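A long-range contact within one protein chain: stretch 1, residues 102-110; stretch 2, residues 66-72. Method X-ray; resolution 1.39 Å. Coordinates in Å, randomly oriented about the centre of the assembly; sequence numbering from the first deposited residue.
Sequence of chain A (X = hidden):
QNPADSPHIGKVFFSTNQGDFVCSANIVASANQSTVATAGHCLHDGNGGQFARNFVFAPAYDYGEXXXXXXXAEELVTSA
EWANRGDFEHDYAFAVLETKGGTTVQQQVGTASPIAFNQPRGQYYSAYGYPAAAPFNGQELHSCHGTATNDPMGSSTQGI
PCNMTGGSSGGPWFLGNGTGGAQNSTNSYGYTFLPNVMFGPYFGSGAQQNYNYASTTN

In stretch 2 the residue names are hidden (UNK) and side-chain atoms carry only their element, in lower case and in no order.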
ATOM      1  N   GLY A 102      25.912  -1.935  -1.044  1.00 19.79           N
ATOM      2  CA  GLY A 102      25.617  -2.306  -2.417  1.00 18.58           C
ATOM      3  C   GLY A 102      25.018  -3.692  -2.598  1.00 17.56           C
ATOM      4  O   GLY A 102      24.589  -4.023  -3.700  1.00 18.18           O
ATOM      5  N   THR A 103      24.975  -4.496  -1.531  1.00 15.90           N
ATOM      6  CA  THR A 103      24.470  -5.875  -1.641  1.00 14.85           C
ATOM      7  C   THR A 103      23.009  -5.986  -1.224  1.00 13.39           C
ATOM      8  O   THR A 103      22.637  -5.621  -0.111  1.00 13.50           O
ATOM      9  CB  THR A 103      25.290  -6.875  -0.808  1.00 14.90           C
ATOM     10  OG1 THR A 103      26.689  -6.623  -1.006  1.00 16.61           O
ATOM     11  CG2 THR A 103      24.967  -8.312  -1.218  1.00 15.56           C
ATOM     12  N   THR A 104      22.188  -6.481  -2.141  1.00 12.25           N
ATOM     13  CA  THR A 104      20.779  -6.746  -1.854  1.00 11.32           C
ATOM     14  C   THR A 104      20.617  -8.150  -1.258  1.00 11.16           C
ATOM     15  O   THR A 104      21.481  -9.021  -1.413  1.00 10.97           O
ATOM     16  CB  THR A 104      19.939  -6.660  -3.122  1.00 11.85           C
ATOM     17  OG1 THR A 104      20.453  -7.602  -4.064  1.00 11.47           O
ATOM     18  CG2 THR A 104      19.982  -5.244  -3.728  1.00 11.88           C
ATOM     19  N   VAL A 105      19.495  -8.386  -0.585  1.00 10.07           N
ATOM     20  CA  VAL A 105      19.317  -9.664   0.094  1.00 10.01           C
ATOM     21  C   VAL A 105      19.302 -10.836  -0.897  1.00  9.76           C
ATOM     22  O   VAL A 105      19.808 -11.921  -0.592  1.00  9.55           O
ATOM     23  CB  VAL A 105      18.064  -9.666   1.011  1.00  9.83           C
ATOM     24  CG1 VAL A 105      16.758  -9.864   0.210  1.00 10.51           C
ATOM     25  CG2 VAL A 105      18.194 -10.731   2.073  1.00 10.12           C
ATOM     26  N   GLN A 106      18.721 -10.623  -2.078  1.00  9.88           N
ATOM     27  CA  GLN A 106      18.652 -11.686  -3.073  1.00 10.10           C
ATOM     28  C   GLN A 106      20.045 -11.993  -3.631  1.00 10.20           C
ATOM     29  O   GLN A 106      20.350 -13.143  -3.912  1.00  9.93           O
ATOM     30  CB  GLN A 106      17.650 -11.343  -4.191  1.00 10.38           C
ATOM     31  CG  GLN A 106      17.313 -12.521  -5.105  1.00 10.55           C
ATOM     32  CD  GLN A 106      16.203 -12.233  -6.107  1.00 10.44           C
ATOM     33  OE1 GLN A 106      16.160 -12.848  -7.185  1.00 13.34           O
ATOM     34  NE2 GLN A 106      15.290 -11.349  -5.757  1.00  7.78           N
ATOM     35  N   GLN A 107      20.872 -10.960  -3.779  1.00 10.21           N
ATOM     36  CA  GLN A 107      22.265 -11.138  -4.204  1.00 10.94           C
ATOM     37  C   GLN A 107      23.087 -11.836  -3.122  1.00 11.12           C
ATOM     38  O   GLN A 107      23.929 -12.690  -3.419  1.00 11.04           O
ATOM     39  CB  GLN A 107      22.879  -9.785  -4.548  1.00 10.98           C
ATOM     40  CG  GLN A 107      22.459  -9.249  -5.910  1.00 12.78           C
ATOM     41  CD  GLN A 107      23.081 -10.018  -7.056  1.00 12.55           C
ATOM     42  OE1 GLN A 107      22.416 -10.822  -7.704  1.00 12.85           O
ATOM     43  NE2 GLN A 107      24.374  -9.777  -7.309  1.00 12.63           N
ATOM     44  N   GLN A 108      22.844 -11.456  -1.868  1.00 10.45           N
ATOM     45  CA  GLN A 108      23.515 -12.065  -0.722  1.00 11.16           C
ATOM     46  C   GLN A 108      23.255 -13.566  -0.656  1.00 10.86           C
ATOM     47  O   GLN A 108      24.169 -14.378  -0.514  1.00 11.34           O
ATOM     48  CB  GLN A 108      23.010 -11.408   0.572  1.00 11.49           C
ATOM     49  CG  GLN A 108      23.441 -12.136   1.849  1.00 14.10           C
ATOM     50  CD  GLN A 108      24.924 -12.017   2.106  1.00 15.33           C
ATOM     51  OE1 GLN A 108      25.532 -10.980   1.841  1.00 17.28           O
ATOM     52  NE2 GLN A 108      25.511 -13.074   2.640  1.00 16.71           N
ATOM     53  N   VAL A 109      21.980 -13.927  -0.727  1.00 10.87           N
ATOM     54  CA  VAL A 109      21.592 -15.321  -0.566  1.00 11.09           C
ATOM     55  C   VAL A 109      21.817 -16.118  -1.852  1.00 11.10           C
ATOM     56  O   VAL A 109      22.057 -17.326  -1.800  1.00 12.30           O
ATOM     57  CB  VAL A 109      20.127 -15.422  -0.041  1.00 11.17           C
ATOM     58  CG1 VAL A 109      19.632 -16.843  -0.035  1.00 12.60           C
ATOM     59  CG2 VAL A 109      20.052 -14.846   1.367  1.00 11.99           C
ATOM     60  N   GLY A 110      21.733 -15.443  -2.995  1.00 10.47           N
ATOM     61  CA  GLY A 110      22.073 -16.062  -4.282  1.00 10.82           C
ATOM     62  C   GLY A 110      20.907 -16.783  -4.936  1.00 11.26           C
ATOM     63  O   GLY A 110      21.062 -17.395  -5.993  1.00 11.89           O
ATOM     64  N   UNK A  66      22.170 -16.557  10.651  1.00 13.78           N
ATOM     65  CA  UNK A  66      23.098 -17.323   9.842  1.00 13.66           C
ATOM     66  C   UNK A  66      24.191 -16.385   9.342  1.00 14.10           C
ATOM     67  O   UNK A  66      24.247 -15.204   9.701  1.00 14.45           O
ATOM     68  o   UNK A  66      22.078 -16.947   7.680  1.00 12.89           O
ATOM     69  c   UNK A  66      22.368 -17.948   8.648  1.00 13.99           C
ATOM     70  N   UNK A  67      25.049 -16.922   8.487  1.00 14.57           N
ATOM     71  CA  UNK A  67      26.085 -16.129   7.836  1.00 15.23           C
ATOM     72  C   UNK A  67      25.515 -14.967   7.009  1.00 15.05           C
ATOM     73  O   UNK A  67      26.215 -14.005   6.712  1.00 15.66           O
ATOM     74  o   UNK A  67      25.217 -19.610   4.956  1.00 26.01           O
ATOM     75  c   UNK A  67      26.247 -17.596   5.707  1.00 18.81           C
ATOM     76  c   UNK A  67      26.953 -17.025   6.949  1.00 15.95           C
ATOM     77  c   UNK A  67      25.504 -18.911   5.953  1.00 22.80           C
ATOM     78  o   UNK A  67      25.202 -19.260   7.120  1.00 23.53           O
ATOM     79  N   UNK A  68      24.235 -15.060   6.645  1.00 14.93           N
ATOM     80  CA  UNK A  68      23.596 -14.014   5.843  1.00 14.73           C
ATOM     81  C   UNK A  68      23.203 -12.790   6.659  1.00 14.84           C
ATOM     82  O   UNK A  68      22.882 -11.738   6.099  1.00 15.57           O
ATOM     83  c   UNK A  68      22.349 -16.951   4.031  1.00 15.71           C
ATOM     84  n   UNK A  68      23.714 -15.497   3.139  1.00 15.18           N
ATOM     85  c   UNK A  68      22.403 -14.579   5.081  1.00 14.98           C
ATOM     86  n   UNK A  68      23.020 -17.517   2.974  1.00 16.00           N
ATOM     87  c   UNK A  68      22.774 -15.671   4.131  1.00 14.39           C
ATOM     88  c   UNK A  68      23.846 -16.623   2.463  1.00 14.89           C
ATOM     89  N   UNK A  69      23.241 -12.935   7.980  1.00 14.52           N
ATOM     90  CA  UNK A  69      22.994 -11.825   8.880  1.00 13.97           C
ATOM     91  C   UNK A  69      21.535 -11.433   8.958  1.00 13.97           C
ATOM     92  O   UNK A  69      20.648 -12.246   8.702  1.00 13.99           O
ATOM     93  N   UNK A  70      21.304 -10.175   9.314  1.00 13.22           N
ATOM     94  CA  UNK A  70      19.975  -9.674   9.638  1.00 13.99           C
ATOM     95  C   UNK A  70      19.720  -8.424   8.799  1.00 13.25           C
ATOM     96  O   UNK A  70      20.602  -7.579   8.663  1.00 14.01           O
ATOM     97  c   UNK A  70      18.423  -9.251  11.576  1.00 16.62           C
ATOM     98  c   UNK A  70      20.647  -8.163  11.586  1.00 17.12           C
ATOM     99  c   UNK A  70      19.854  -9.392  11.164  1.00 14.27           C
ATOM    100  N   UNK A  71      18.525  -8.320   8.218  1.00 12.29           N
ATOM    101  CA  UNK A  71      18.222  -7.297   7.222  1.00 11.95           C
ATOM    102  C   UNK A  71      17.034  -6.441   7.634  1.00 11.65           C
ATOM    103  O   UNK A  71      15.936  -6.961   7.822  1.00 11.33           O
ATOM    104  c   UNK A  71      20.797  -6.990   2.332  1.00 12.31           C
ATOM    105  c   UNK A  71      21.002  -9.123   4.065  1.00 11.56           C
ATOM    106  c   UNK A  71      17.930  -7.983   5.874  1.00 11.75           C
ATOM    107  c   UNK A  71      19.935  -8.208   4.215  1.00 11.88           C
ATOM    108  n   UNK A  71      20.874 -10.074   5.050  1.00 11.63           N
ATOM    109  c   UNK A  71      21.977  -8.978   3.066  1.00 12.22           C
ATOM    110  c   UNK A  71      19.144  -8.655   5.318  1.00 10.95           C
ATOM    111  c   UNK A  71      19.752  -9.784   5.795  1.00 11.44           C
ATOM    112  c   UNK A  71      19.836  -7.129   3.328  1.00 11.21           C
ATOM    113  c   UNK A  71      21.853  -7.908   2.209  1.00 12.33           C
ATOM    114  N   UNK A  72      17.242  -5.133   7.765  1.00 11.29           N
ATOM    115  CA  UNK A  72      16.169  -4.227   8.168  1.00 11.62           C
ATOM    116  C   UNK A  72      15.266  -3.875   6.993  1.00 11.60           C
ATOM    117  O   UNK A  72      15.739  -3.709   5.869  1.00 12.03           O
ATOM    118  c   UNK A  72      16.746  -2.950   8.778  1.00 11.68           C
TER

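Position 66 carries one carbon followed by one oxygen, a short hydroxyl side chain that is out of reach of stretch 1. Valine and threonine would need a branch at the first carbon and cysteine a sulfur, so this is serine, Ser-66. Its OG accepts a hydrogen bond from the backbone N of residue 68 at 3.0 Å, and its O accepts one from N of residue 69, also at 3.0 Å, closing a type I turn over residues 66 to 69.

Position 67 has three carbons in a chain, the third bearing two oxygens. The CA-to-CB bond points sideways to stretch 1, and the exposed side chain makes no close contact with it. This is a carboxylate one carbon longer than aspartate, and because both terminal atoms are oxygen it is not glutamine: Glu-67.

At position 68 one carbon leads to a five-membered ring of three carbons and two nitrogens. The CA-to-CB bond points toward the helix of residues 105-109; one ring nitrogen meets Gln-108 NE2 at the ring edge, near its plane, and Val-109 CG2 lies over one face. The ring is the imidazole of histidine, His-68. Gln-108 NE2 donates a hydrogen bond to His-68 ND1 at 3.1 Å; the angle of 174° is almost linear, and ND1 acts as the acceptor. Val-109 CG2 is 4.0 Å from the centroid of the His-68 ring and 10° off its normal, a CH-pi contact.

No side-chain atom is present at position 69, which makes it glycine, Gly-69. Its phi of 74° by itself favours this residue, and nothing of stretch 1 would lie within 5.5 Å of an ideal CB.

Position 70 shows one carbon carrying two more, three carbons in all and no heteroatom, out of reach of stretch 1. This is the beta-branched side chain of valine, Val-70.

Position 71 has one carbon and then fused five- and six-membered rings with eight carbons and one nitrogen. It is buried, and its CA-to-CB bond points toward stretch 1; Val-105 CG2 lies over one ring face, Thr-103 O is at the edge, and Gln-108 CB is also close. The rings form an indole, hence Trp-71. Val-105 CG2 is 3.8 Å from the centroid of the Trp-71 five-membered ring, Thr-103 O is 3.4 Å from Trp-71 CH2, and Gln-108 CB lies 3.6 Å from Trp-71 CZ2. The indole nitrogen is used within its own stretch, NE1 donating to His-68 O at 2.8 Å.

Position 72 has a single side-chain carbon, again out of reach, so it is alanine, Ala-72.

The contact therefore rests on two aromatic rings set against the beginning and end of one short helix. Trp-71 packs against Val-105 and the backbone leading into the helix, whereas His-68 meets Val-109 by its face and Gln-108 by its edge. Gln-108 serves both rings, its CB lying near the indole and its amide bonding to the imidazole. The bond from Trp-71 NE1 to His-68 O ties the indole to the turn, and 339 Å² is buried between the stretches.

Stretch 2, residues 66-72: SEHGVWA
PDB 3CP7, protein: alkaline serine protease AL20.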